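Local coordinates for possible substrate binding protein of ABC transporter system (PDB 3N0X), which probably binds branched-chain amino acids or related solutes outside the inner membrane and delivers them to an ABC import system, at residues A[119-124]-A[332-337]; A[144-149]-A[170-175]; A[242-247]-A[342-347]. One frame throughout, in Å; residues are numbered along the deposited sequence. Where two conformers were deposited one is given.

Contact 1. Residues A[119-124]-A[332-337]; sequences IFRTGR and DHQALQ
Phe120 and His333 lie face to face in an offset stack, their ring planes 5° apart. CZ of Phe120 and ND1 of His333 are 3.4 Å from each other, each over the middle of the other ring, and CB of His333 also meets the phenyl face, 3.4 Å from CD2 of Phe120. In its own plane the imidazole donates from ND1 to Ile119 O (2.7 Å), the donor standing above the carbonyl plane; Trp115 NE1 also bonds this oxygen, and His333 NE2 meets Glu315 OE2. Next to the stack, Arg121 N bonds His333 O and Ala335 N bonds Arg121 O, a single bridge of Arg121 with Gln334, the segments running the same way. The chain of Gln334 bends at chi2 (64°), carrying CD back toward strand 119-121. There OE1 offers an in-plane lone pair to Arg121 NE at 2.8 Å, with amide and guanidinium planes 40° apart; Arg121 NH1 bonds Ala105 O and Ala107 O, and NH2 Thr111 OG1. Gln334 NE2 gives one bond to Gly123 O (2.9 Å), in the amide plane, and another to Ala335 O. Gln337 NE2 reaches Ala335 O from the opposite face of that carbonyl and also bonds Thr122 O (3.1 Å), while its OE1 pairs with Lys323 NZ. An alanine at Gln334 removes the amide, and Arg121 NE and Gly123 O would probably be left without a mate in a buried place. With both ring nitrogens engaged, one beside a carboxylate, His333 may well be positively charged; two glutamine amides meanwhile satisfy buried carbonyls beyond the single bridge.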
ATOM      1  N   ILE A 119     -17.499  -2.275   3.352  1.00 13.46           N
ATOM      2  CA  ILE A 119     -16.039  -2.167   3.297  1.00 13.71           C
ATOM      3  C   ILE A 119     -15.587  -1.342   2.087  1.00 14.47           C
ATOM      4  O   ILE A 119     -15.938  -1.640   0.940  1.00 15.73           O
ATOM      5  CB  ILE A 119     -15.373  -3.582   3.241  1.00 14.15           C
ATOM      6  CG1 ILE A 119     -15.885  -4.500   4.345  1.00 15.91           C
ATOM      7  CG2 ILE A 119     -13.809  -3.465   3.262  1.00 14.91           C
ATOM      8  CD1 ILE A 119     -15.845  -3.923   5.739  1.00 16.38           C
ATOM      9  N   PHE A 120     -14.814  -0.289   2.375  1.00 13.45           N
ATOM     10  CA  PHE A 120     -14.090   0.467   1.372  1.00 13.06           C
ATOM     11  C   PHE A 120     -12.609   0.388   1.754  1.00 14.53           C
ATOM     12  O   PHE A 120     -12.247   0.025   2.866  1.00 15.12           O
ATOM     13  CB  PHE A 120     -14.547   1.916   1.289  1.00 12.99           C
ATOM     14  CG  PHE A 120     -15.930   2.103   0.707  1.00 13.88           C
ATOM     15  CD1 PHE A 120     -17.078   1.812   1.471  1.00 17.01           C
ATOM     16  CD2 PHE A 120     -16.095   2.483  -0.601  1.00 14.40           C
ATOM     17  CE1 PHE A 120     -18.336   1.980   0.919  1.00 16.05           C
ATOM     18  CE2 PHE A 120     -17.347   2.660  -1.137  1.00 15.06           C
ATOM     19  CZ  PHE A 120     -18.464   2.401  -0.390  1.00 16.12           C
ATOM     20  N   ARG A 121     -11.732   0.689   0.811  1.00 13.24           N
ATOM     21  CA  ARG A 121     -10.297   0.642   1.109  1.00 13.42           C
ATOM     22  C   ARG A 121      -9.559   1.756   0.410  1.00 12.98           C
ATOM     23  O   ARG A 121      -9.559   1.816  -0.813  1.00 13.08           O
ATOM     24  CB  ARG A 121      -9.673  -0.700   0.718  1.00 13.82           C
ATOM     25  CG  ARG A 121      -8.147  -0.670   0.932  1.00 15.24           C
ATOM     26  CD  ARG A 121      -7.514  -1.960   1.222  1.00 14.03           C
ATOM     27  NE  ARG A 121      -7.805  -3.006   0.242  1.00 13.52           N
ATOM     28  CZ  ARG A 121      -7.422  -4.276   0.429  1.00 14.61           C
ATOM     29  NH1 ARG A 121      -6.737  -4.589   1.485  1.00 13.50           N
ATOM     30  NH2 ARG A 121      -7.758  -5.233  -0.435  1.00 13.81           N
ATOM     31  N   THR A 122      -8.862   2.587   1.201  1.00 12.94           N
ATOM     32  CA  THR A 122      -7.935   3.580   0.665  1.00 12.95           C
ATOM     33  C   THR A 122      -6.497   3.029   0.492  1.00 13.38           C
ATOM     34  O   THR A 122      -5.797   3.474  -0.418  1.00 16.67           O
ATOM     35  CB  THR A 122      -7.910   4.846   1.518  1.00 13.41           C
ATOM     36  OG1 THR A 122      -7.627   4.505   2.885  1.00 13.10           O
ATOM     37  CG2 THR A 122      -9.216   5.577   1.438  1.00 14.64           C
ATOM     38  N   GLY A 123      -6.085   2.122   1.370  1.00 14.22           N
ATOM     39  CA  GLY A 123      -4.771   1.508   1.259  1.00 15.45           C
ATOM     40  C   GLY A 123      -4.652   0.806  -0.077  1.00 15.70           C
ATOM     41  O   GLY A 123      -5.652   0.372  -0.664  1.00 16.30           O
ATOM     42  N   ARG A 124      -3.447   0.736  -0.628  1.00 13.59           N
ATOM     43  CA  ARG A 124      -3.285  -0.107  -1.814  1.00 14.02           C
ATOM     44  C   ARG A 124      -3.358  -1.564  -1.377  1.00 13.58           C
ATOM     45  O   ARG A 124      -3.048  -1.914  -0.251  1.00 14.79           O
ATOM     46  CB  ARG A 124      -2.015   0.202  -2.616  1.00 15.57           C
ATOM     47  CG  ARG A 124      -0.762  -0.568  -2.258  1.00 15.30           C
ATOM     48  CD  ARG A 124      -0.263  -0.270  -0.852  1.00 14.38           C
ATOM     49  NE  ARG A 124       0.987  -0.953  -0.564  1.00 13.36           N
ATOM     50  CZ  ARG A 124       1.582  -1.050   0.621  1.00 15.07           C
ATOM     51  NH1 ARG A 124       1.119  -0.415   1.709  1.00 15.62           N
ATOM     52  NH2 ARG A 124       2.686  -1.795   0.728  1.00 16.69           N
ATOM     53  N   ASP A 332     -15.938  -3.148  -6.216  1.00 14.47           N
ATOM     54  CA  ASP A 332     -15.246  -3.744  -5.039  1.00 14.07           C
ATOM     55  C   ASP A 332     -14.773  -2.750  -3.990  1.00 14.42           C
ATOM     56  O   ASP A 332     -14.152  -3.139  -2.984  1.00 15.36           O
ATOM     57  CB  ASP A 332     -14.065  -4.650  -5.477  1.00 14.18           C
ATOM     58  CG  ASP A 332     -12.954  -3.905  -6.175  1.00 16.36           C
ATOM     59  OD1 ASP A 332     -13.118  -2.692  -6.437  1.00 15.22           O
ATOM     60  OD2 ASP A 332     -11.903  -4.560  -6.460  1.00 17.91           O
ATOM     61  N   HIS A 333     -15.132  -1.488  -4.215  1.00 14.29           N
ATOM     62  CA  HIS A 333     -14.834  -0.401  -3.275  1.00 13.27           C
ATOM     63  C   HIS A 333     -13.347  -0.198  -2.984  1.00 14.19           C
ATOM     64  O   HIS A 333     -13.001   0.406  -1.980  1.00 14.89           O
ATOM     65  CB  HIS A 333     -15.550  -0.627  -1.941  1.00 13.89           C
ATOM     66  CG  HIS A 333     -17.042  -0.677  -2.033  1.00 14.99           C
ATOM     67  ND1 HIS A 333     -17.823  -0.946  -0.926  1.00 14.59           N
ATOM     68  CD2 HIS A 333     -17.891  -0.466  -3.067  1.00 15.88           C
ATOM     69  CE1 HIS A 333     -19.101  -0.884  -1.277  1.00 15.82           C
ATOM     70  NE2 HIS A 333     -19.173  -0.618  -2.573  1.00 16.75           N
ATOM     71  N   GLN A 334     -12.481  -0.680  -3.866  1.00 13.61           N
ATOM     72  CA  GLN A 334     -11.025  -0.483  -3.740  1.00 12.58           C
ATOM     73  C   GLN A 334     -10.653   0.858  -4.358  1.00 12.98           C
ATOM     74  O   GLN A 334     -11.101   1.191  -5.460  1.00 13.21           O
ATOM     75  CB  GLN A 334     -10.284  -1.575  -4.495  1.00 13.75           C
ATOM     76  CG  GLN A 334      -8.777  -1.374  -4.583  1.00 14.11           C
ATOM     77  CD  GLN A 334      -8.078  -1.409  -3.214  1.00 14.06           C
ATOM     78  OE1 GLN A 334      -8.286  -2.336  -2.444  1.00 15.10           O
ATOM     79  NE2 GLN A 334      -7.266  -0.374  -2.898  1.00 14.07           N
ATOM     80  N   ALA A 335      -9.863   1.644  -3.634  1.00 13.76           N
ATOM     81  CA  ALA A 335      -9.323   2.874  -4.202  1.00 12.74           C
ATOM     82  C   ALA A 335      -8.306   2.535  -5.288  1.00 12.67           C
ATOM     83  O   ALA A 335      -7.216   2.058  -4.999  1.00 13.13           O
ATOM     84  CB  ALA A 335      -8.669   3.758  -3.123  1.00 13.84           C
ATOM     85  N   LEU A 336      -8.646   2.895  -6.517  1.00 12.85           N
ATOM     86  CA  LEU A 336      -7.672   2.934  -7.588  1.00 13.02           C
ATOM     87  C   LEU A 336      -6.817   4.191  -7.380  1.00 12.81           C
ATOM     88  O   LEU A 336      -7.298   5.206  -6.912  1.00 12.19           O
ATOM     89  CB  LEU A 336      -8.360   2.953  -8.921  1.00 14.87           C
ATOM     90  CG  LEU A 336      -9.264   1.727  -9.157  1.00 15.32           C
ATOM     91  CD1 LEU A 336      -9.792   1.825 -10.598  1.00 20.08           C
ATOM     92  CD2 LEU A 336      -8.549   0.381  -8.875  1.00 17.88           C
ATOM     93  N   GLN A 337      -5.541   4.091  -7.713  1.00 13.26           N
ATOM     94  CA  GLN A 337      -4.583   5.129  -7.377  1.00 13.26           C
ATOM     95  C   GLN A 337      -3.343   4.960  -8.234  1.00 12.78           C
ATOM     96  O   GLN A 337      -3.050   3.881  -8.740  1.00 12.68           O
ATOM     97  CB  GLN A 337      -4.242   5.043  -5.880  1.00 13.35           C
ATOM     98  CG  GLN A 337      -3.683   3.662  -5.419  1.00 12.29           C
ATOM     99  CD  GLN A 337      -3.645   3.550  -3.936  1.00 15.04           C
ATOM    100  OE1 GLN A 337      -2.664   3.977  -3.311  1.00 12.63           O
ATOM    101  NE2 GLN A 337      -4.736   3.025  -3.340  1.00 13.13           N
TER

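Contact 2. Residues A[144-149]-A[170-175]; sequences IATLAQ and ATLATE
Ile144 O receives the shortest bond of the pair, from Ala173 N at 2.7 Å with an N-H...O angle of 162°. Leu172 crowds the same oxygen, with Leu172 CA 3.4 Å from Ile144 O in a CA-H...O contact and CD1 equally near. Ile144 N bonds Thr171 O and Thr146 N bonds Thr174 O, so the strands run parallel, their axes 35° apart. Two steps from Ile144 to Thr146 answer three from Leu172 to Glu175. The extra residue makes a beta bulge, at which the backbone of Ala173 turns to helical angles. Thr146 has OG1 between its backbone N and carbonyl carbon (chi1 60°), which sets the hydroxyl alongside Glu175, 3.5 Å from CG; the two side chains point the same way. The methyl CG2 of Thr146 meets Leu172 CD1 at 3.8 Å, the side chains crossing at about a right angle. On the other side of the sheet, Ala145 CB touches Thr174 CG2 at 3.6 Å. The carboxylate of Glu175 leads away to Tyr177 OH and Lys162 NZ. Helix 152-165, the crossover of this beta-alpha-beta unit, covers the face of Ile144, Thr146 and Leu172, whereas helix 186-196 packs on Ala145 and Thr174. Strand 171-178 is outermost in the four-stranded parallel sheet, and strand 142-149 pairs along its far edge with strand 202-207.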
ATOM      1  N   ILE A 144      12.292 -11.723 -17.553  1.00 15.35           N
ATOM      2  CA  ILE A 144      12.209 -11.692 -16.118  1.00 14.60           C
ATOM      3  C   ILE A 144      12.174 -13.117 -15.555  1.00 14.69           C
ATOM      4  O   ILE A 144      11.580 -14.024 -16.137  1.00 15.17           O
ATOM      5  CB  ILE A 144      10.958 -10.908 -15.680  1.00 15.07           C
ATOM      6  CG1 ILE A 144      11.180  -9.442 -16.058  1.00 20.04           C
ATOM      7  CG2 ILE A 144      10.710 -11.026 -14.163  1.00 15.20           C
ATOM      8  CD1 ILE A 144       9.980  -8.647 -16.135  1.00 22.32           C
ATOM      9  N   ALA A 145      12.870 -13.322 -14.427  1.00 13.35           N
ATOM     10  CA  ALA A 145      12.664 -14.481 -13.582  1.00 11.44           C
ATOM     11  C   ALA A 145      12.211 -13.961 -12.235  1.00 12.75           C
ATOM     12  O   ALA A 145      12.744 -12.938 -11.740  1.00 12.56           O
ATOM     13  CB  ALA A 145      13.980 -15.281 -13.377  1.00 12.15           C
ATOM     14  N   THR A 146      11.297 -14.670 -11.589  1.00 13.42           N
ATOM     15  CA  THR A 146      10.804 -14.211 -10.298  1.00 11.54           C
ATOM     16  C   THR A 146      11.295 -15.105  -9.151  1.00 12.58           C
ATOM     17  O   THR A 146      11.483 -16.299  -9.304  1.00 12.98           O
ATOM     18  CB  THR A 146       9.247 -14.137 -10.266  1.00 11.93           C
ATOM     19  OG1 THR A 146       8.680 -15.426 -10.527  1.00 12.96           O
ATOM     20  CG2 THR A 146       8.678 -13.077 -11.323  1.00 14.28           C
ATOM     21  N   LEU A 147      11.475 -14.488  -7.980  1.00 13.10           N
ATOM     22  CA  LEU A 147      11.779 -15.207  -6.748  1.00 13.04           C
ATOM     23  C   LEU A 147      10.743 -14.759  -5.729  1.00 12.80           C
ATOM     24  O   LEU A 147      10.527 -13.559  -5.512  1.00 12.38           O
ATOM     25  CB  LEU A 147      13.177 -14.874  -6.228  1.00 13.11           C
ATOM     26  CG  LEU A 147      13.578 -15.429  -4.854  1.00 13.94           C
ATOM     27  CD1 LEU A 147      13.548 -16.960  -4.869  1.00 15.45           C
ATOM     28  CD2 LEU A 147      14.981 -14.879  -4.471  1.00 14.74           C
ATOM     29  N   ALA A 148      10.160 -15.751  -5.048  1.00 13.82           N
ATOM     30  CA  ALA A 148       9.138 -15.516  -4.037  1.00 12.88           C
ATOM     31  C   ALA A 148       9.224 -16.609  -2.998  1.00 14.21           C
ATOM     32  O   ALA A 148       9.826 -17.671  -3.237  1.00 14.04           O
ATOM     33  CB  ALA A 148       7.725 -15.494  -4.687  1.00 13.18           C
ATOM     34  N   GLN A 149       8.629 -16.337  -1.842  1.00 14.34           N
ATOM     35  CA  GLN A 149       8.422 -17.338  -0.793  1.00 13.89           C
ATOM     36  C   GLN A 149       7.235 -18.250  -1.149  1.00 13.93           C
ATOM     37  O   GLN A 149       6.238 -17.809  -1.751  1.00 14.51           O
ATOM     38  CB  GLN A 149       8.133 -16.608   0.512  1.00 14.10           C
ATOM     39  CG  GLN A 149       9.302 -15.752   0.982  1.00 18.00           C
ATOM     40  CD  GLN A 149       8.895 -14.621   1.871  1.00 17.90           C
ATOM     41  OE1 GLN A 149       8.094 -13.765   1.507  1.00 17.79           O
ATOM     42  NE2 GLN A 149       9.422 -14.638   3.102  1.00 23.90           N
ATOM     43  N   ALA A 170       7.239  -8.009 -22.200  1.00 17.86           N
ATOM     44  CA  ALA A 170       8.287  -8.752 -21.497  1.00 16.94           C
ATOM     45  C   ALA A 170       7.939 -10.235 -21.421  1.00 16.65           C
ATOM     46  O   ALA A 170       6.762 -10.595 -21.429  1.00 19.06           O
ATOM     47  CB  ALA A 170       8.446  -8.201 -20.079  1.00 16.06           C
ATOM     48  N   THR A 171       8.979 -11.062 -21.319  1.00 16.82           N
ATOM     49  CA  THR A 171       8.836 -12.526 -21.223  1.00 18.32           C
ATOM     50  C   THR A 171       9.174 -12.934 -19.793  1.00 18.18           C
ATOM     51  O   THR A 171      10.131 -12.412 -19.213  1.00 17.28           O
ATOM     52  CB  THR A 171       9.796 -13.221 -22.222  1.00 19.56           C
ATOM     53  OG1 THR A 171       9.404 -12.852 -23.555  1.00 20.88           O
ATOM     54  CG2 THR A 171       9.755 -14.733 -22.101  1.00 22.20           C
ATOM     55  N   LEU A 172       8.410 -13.872 -19.247  1.00 17.23           N
ATOM     56  CA  LEU A 172       8.704 -14.487 -17.954  1.00 16.54           C
ATOM     57  C   LEU A 172       9.361 -15.826 -18.202  1.00 16.92           C
ATOM     58  O   LEU A 172       8.723 -16.749 -18.699  1.00 18.45           O
ATOM     59  CB  LEU A 172       7.426 -14.664 -17.131  1.00 16.04           C
ATOM     60  CG  LEU A 172       7.558 -15.387 -15.784  1.00 21.39           C
ATOM     61  CD1 LEU A 172       8.433 -14.565 -14.849  1.00 20.20           C
ATOM     62  CD2 LEU A 172       6.179 -15.700 -15.156  1.00 22.00           C
ATOM     63  N   ALA A 173      10.633 -15.951 -17.852  1.00 17.16           N
ATOM     64  CA  ALA A 173      11.398 -17.164 -18.128  1.00 17.70           C
ATOM     65  C   ALA A 173      11.165 -18.271 -17.105  1.00 18.40           C
ATOM     66  O   ALA A 173      11.148 -19.458 -17.443  1.00 20.72           O
ATOM     67  CB  ALA A 173      12.874 -16.835 -18.137  1.00 17.77           C
ATOM     68  N   THR A 174      11.060 -17.899 -15.834  1.00 16.11           N
ATOM     69  CA  THR A 174      10.950 -18.924 -14.756  1.00 16.52           C
ATOM     70  C   THR A 174      10.447 -18.269 -13.493  1.00 13.98           C
ATOM     71  O   THR A 174      10.565 -17.044 -13.340  1.00 14.55           O
ATOM     72  CB  THR A 174      12.278 -19.648 -14.463  1.00 16.57           C
ATOM     73  OG1 THR A 174      11.995 -20.833 -13.705  1.00 21.37           O
ATOM     74  CG2 THR A 174      13.302 -18.759 -13.700  1.00 18.43           C
ATOM     75  N   GLU A 175       9.844 -19.089 -12.627  1.00 14.45           N
ATOM     76  CA  GLU A 175       9.344 -18.692 -11.303  1.00 14.04           C
ATOM     77  C   GLU A 175       9.931 -19.639 -10.288  1.00 15.61           C
ATOM     78  O   GLU A 175       9.836 -20.873 -10.452  1.00 18.00           O
ATOM     79  CB  GLU A 175       7.821 -18.778 -11.252  1.00 15.51           C
ATOM     80  CG  GLU A 175       7.044 -17.980 -12.245  1.00 16.05           C
ATOM     81  CD  GLU A 175       5.596 -18.431 -12.314  1.00 20.34           C
ATOM     82  OE1 GLU A 175       4.901 -18.567 -11.262  1.00 19.17           O
ATOM     83  OE2 GLU A 175       5.163 -18.738 -13.448  1.00 23.05           O
TER

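Contact 3. Residues A[242-247]-A[342-347]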
ATOM      1  N   ALA A 242      17.013   1.673   3.750  1.00 15.79           N
ATOM      2  CA  ALA A 242      18.457   1.724   4.071  1.00 18.45           C
ATOM      3  C   ALA A 242      19.204   0.597   3.318  1.00 19.42           C
ATOM      4  O   ALA A 242      20.277   0.828   2.726  1.00 18.52           O
ATOM      5  CB  ALA A 242      18.709   1.605   5.588  1.00 19.01           C
ATOM      6  N   ALA A 243      18.607  -0.601   3.325  1.00 18.56           N
ATOM      7  CA  ALA A 243      19.196  -1.757   2.647  1.00 20.53           C
ATOM      8  C   ALA A 243      19.314  -1.552   1.147  1.00 19.04           C
ATOM      9  O   ALA A 243      20.209  -2.107   0.503  1.00 20.17           O
ATOM     10  CB  ALA A 243      18.416  -3.040   2.954  1.00 21.91           C
ATOM     11  N   TYR A 244      18.456  -0.727   0.571  1.00 17.52           N
ATOM     12  CA  TYR A 244      18.508  -0.518  -0.860  1.00 17.91           C
ATOM     13  C   TYR A 244      19.691   0.362  -1.317  1.00 18.08           C
ATOM     14  O   TYR A 244      19.959   0.450  -2.507  1.00 18.06           O
ATOM     15  CB  TYR A 244      17.206   0.124  -1.385  1.00 19.73           C
ATOM     16  CG  TYR A 244      15.889  -0.678  -1.335  1.00 19.37           C
ATOM     17  CD1 TYR A 244      15.535  -1.481  -0.239  1.00 26.40           C
ATOM     18  CD2 TYR A 244      14.952  -0.517  -2.323  1.00 19.34           C
ATOM     19  CE1 TYR A 244      14.321  -2.157  -0.209  1.00 26.29           C
ATOM     20  CE2 TYR A 244      13.745  -1.189  -2.289  1.00 19.53           C
ATOM     21  CZ  TYR A 244      13.436  -2.017  -1.251  1.00 19.06           C
ATOM     22  OH  TYR A 244      12.211  -2.681  -1.163  1.00 20.31           O
ATOM     23  N   LYS A 245      20.405   0.992  -0.380  1.00 18.45           N
ATOM     24  CA  LYS A 245      21.620   1.730  -0.706  1.00 19.53           C
ATOM     25  C   LYS A 245      22.720   0.828  -1.285  1.00 20.13           C
ATOM     26  O   LYS A 245      23.659   1.320  -1.902  1.00 23.11           O
ATOM     27  CB  LYS A 245      22.122   2.537   0.517  1.00 20.33           C
ATOM     28  CG  LYS A 245      21.142   3.651   0.884  1.00 19.26           C
ATOM     29  CD  LYS A 245      21.482   4.352   2.220  1.00 21.47           C
ATOM     30  CE  LYS A 245      22.752   5.130   2.166  1.00 20.93           C
ATOM     31  NZ  LYS A 245      23.026   5.820   3.460  1.00 17.42           N
ATOM     32  N   ARG A 246      22.584  -0.485  -1.107  1.00 20.84           N
ATOM     33  CA  ARG A 246      23.469  -1.472  -1.734  1.00 24.96           C
ATOM     34  C   ARG A 246      23.078  -1.829  -3.182  1.00 23.82           C
ATOM     35  O   ARG A 246      23.803  -2.600  -3.824  1.00 23.99           O
ATOM     36  CB  ARG A 246      23.474  -2.757  -0.889  1.00 28.29           C
ATOM     37  CG  ARG A 246      24.318  -2.662   0.418  1.00 40.75           C
ATOM     38  CD  ARG A 246      25.710  -3.310   0.274  1.00 53.46           C
ATOM     39  NE  ARG A 246      25.633  -4.781   0.183  1.00 60.33           N
ATOM     40  CZ  ARG A 246      25.714  -5.502  -0.945  1.00 62.44           C
ATOM     41  NH1 ARG A 246      25.900  -4.926  -2.136  1.00 65.75           N
ATOM     42  NH2 ARG A 246      25.610  -6.822  -0.879  1.00 60.42           N
ATOM     43  N   LEU A 247      21.997  -1.219  -3.703  1.00 19.78           N
ATOM     44  CA  LEU A 247      21.421  -1.553  -5.019  1.00 19.84           C
ATOM     45  C   LEU A 247      21.275  -0.318  -5.934  1.00 18.10           C
ATOM     46  O   LEU A 247      20.170  -0.020  -6.419  1.00 17.09           O
ATOM     47  CB  LEU A 247      20.052  -2.220  -4.800  1.00 21.72           C
ATOM     48  CG  LEU A 247      20.012  -3.475  -3.908  1.00 26.77           C
ATOM     49  CD1 LEU A 247      18.601  -3.797  -3.386  1.00 32.03           C
ATOM     50  CD2 LEU A 247      20.600  -4.606  -4.726  1.00 29.03           C
ATOM     51  N   PHE A 342      10.202   3.854  -9.912  1.00 10.71           N
ATOM     52  CA  PHE A 342      11.374   4.564  -9.318  1.00 11.84           C
ATOM     53  C   PHE A 342      12.667   3.936  -9.786  1.00 12.58           C
ATOM     54  O   PHE A 342      12.687   2.825 -10.324  1.00 12.76           O
ATOM     55  CB  PHE A 342      11.342   4.530  -7.779  1.00 11.74           C
ATOM     56  CG  PHE A 342      11.506   3.153  -7.218  1.00 11.63           C
ATOM     57  CD1 PHE A 342      12.764   2.574  -7.044  1.00 13.58           C
ATOM     58  CD2 PHE A 342      10.383   2.397  -6.855  1.00 11.97           C
ATOM     59  CE1 PHE A 342      12.899   1.289  -6.583  1.00 12.60           C
ATOM     60  CE2 PHE A 342      10.519   1.099  -6.344  1.00 11.91           C
ATOM     61  CZ  PHE A 342      11.791   0.538  -6.210  1.00 11.23           C
ATOM     62  N   LYS A 343      13.766   4.687  -9.591  1.00 13.20           N
ATOM     63  CA  LYS A 343      15.120   4.196  -9.768  0.70 14.01           C
ATOM     64  C   LYS A 343      15.915   4.613  -8.518  1.00 13.95           C
ATOM     65  O   LYS A 343      15.842   5.795  -8.084  1.00 14.99           O
ATOM     66  CB  LYS A 343      15.758   4.757 -11.036  0.70 13.73           C
ATOM     67  CG  LYS A 343      17.133   4.166 -11.378  0.70 18.31           C
ATOM     68  CD  LYS A 343      17.657   4.632 -12.754  0.70 20.80           C
ATOM     69  CE  LYS A 343      18.841   3.788 -13.184  0.70 25.60           C
ATOM     70  NZ  LYS A 343      18.452   2.366 -13.517  0.70 22.97           N
ATOM     71  N   VAL A 344      16.631   3.668  -7.907  1.00 14.01           N
ATOM     72  CA  VAL A 344      17.384   3.972  -6.712  1.00 13.63           C
ATOM     73  C   VAL A 344      18.593   4.873  -7.021  1.00 15.45           C
ATOM     74  O   VAL A 344      19.407   4.562  -7.920  1.00 15.31           O
ATOM     75  CB  VAL A 344      17.873   2.671  -6.011  1.00 14.14           C
ATOM     76  CG1 VAL A 344      18.923   2.974  -4.901  1.00 14.47           C
ATOM     77  CG2 VAL A 344      16.684   1.880  -5.425  1.00 13.93           C
ATOM     78  N   LYS A 345      18.725   5.948  -6.226  1.00 15.38           N
ATOM     79  CA  LYS A 345      19.921   6.789  -6.177  1.00 16.94           C
ATOM     80  C   LYS A 345      20.514   6.657  -4.776  1.00 16.65           C
ATOM     81  O   LYS A 345      19.794   6.710  -3.786  1.00 16.22           O
ATOM     82  CB  LYS A 345      19.612   8.253  -6.492  1.00 18.77           C
ATOM     83  CG  LYS A 345      20.831   9.221  -6.277  1.00 23.34           C
ATOM     84  N   VAL A 346      21.819   6.468  -4.670  1.00 16.43           N
ATOM     85  CA  VAL A 346      22.437   6.334  -3.351  1.00 17.50           C
ATOM     86  C   VAL A 346      23.119   7.657  -2.975  1.00 18.36           C
ATOM     87  O   VAL A 346      24.042   8.100  -3.664  1.00 19.17           O
ATOM     88  CB  VAL A 346      23.489   5.215  -3.372  1.00 18.67           C
ATOM     89  CG1 VAL A 346      24.191   5.128  -2.021  1.00 22.38           C
ATOM     90  CG2 VAL A 346      22.858   3.849  -3.731  1.00 19.13           C
ATOM     91  N   ASP A 347      22.588   8.328  -1.951  1.00 17.41           N
ATOM     92  CA  ASP A 347      23.184   9.553  -1.424  1.00 16.87           C
ATOM     93  C   ASP A 347      23.712   9.176  -0.045  1.00 15.90           C
ATOM     94  O   ASP A 347      22.918   8.851   0.854  1.00 16.45           O
ATOM     95  CB  ASP A 347      22.115  10.624  -1.337  1.00 18.26           C
ATOM     96  CG  ASP A 347      22.639  11.936  -0.797  1.00 21.97           C
ATOM     97  OD1 ASP A 347      23.706  11.933  -0.128  1.00 21.06           O
ATOM     98  OD2 ASP A 347      21.967  12.974  -1.049  1.00 21.89           O
TER
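The Tyr244 ring meets Val344 at its edge: CG2 of the valine lies near the ring plane, 4.3 Å from CD2. The phenol oxygen is tied to Gly234 O, and Asn236, Met250 and Ala353 also touch this side chain. Val344 points its branch into the turn of 242-247. CG1, anti to the backbone N (chi1 168°), comes 3.6 Å from Tyr244 O and equally close to Leu247 O, so one methyl touches two backbone carbonyls. Tyr244 O already accepts Leu247 N, which closes the turn. Two residues on, Val346 repeats the approach, with CG2 3.2 Å from Lys245 O and CG1 4.2 Å from Lys245 CB. The lysine chain then bends at chi3 and passes Asp347, its CE 3.9 Å from Asp347 O, before NZ bonds Val350 O. No hydrogen bond joins the two segments, although Val344 pairs by its backbone with Gly249 and Met250 just beyond the turn. The contact therefore rests on valine methyls set against peptide oxygens and a ring edge, a fit that depends on shape, while the polar ends of Tyr244 and Lys245 give their bonds to carbonyls outside the two segments.

How the contacts relate
The three contacts are well separated: the centres of contacts 1 and 2 are about 28 Å apart, those of 1 and 3 about 29 Å, and those of 2 and 3 about 22 Å, and none touches another. Contacts 1 and 3 share strand 335-345, one near its start and one at its end, and their segments alternate along the chain. Both segments of contact 2 fall between those of contact 1 and before contact 3 begins. Strand 335-345, part of an antiparallel sheet, runs from beside strand 119-121, at the edge of the mixed sheet, to loop 242-247, which follows strand 229-233 of contact 2's parallel sheet. It thus spans between the two lobes expected of a periplasmic binding protein.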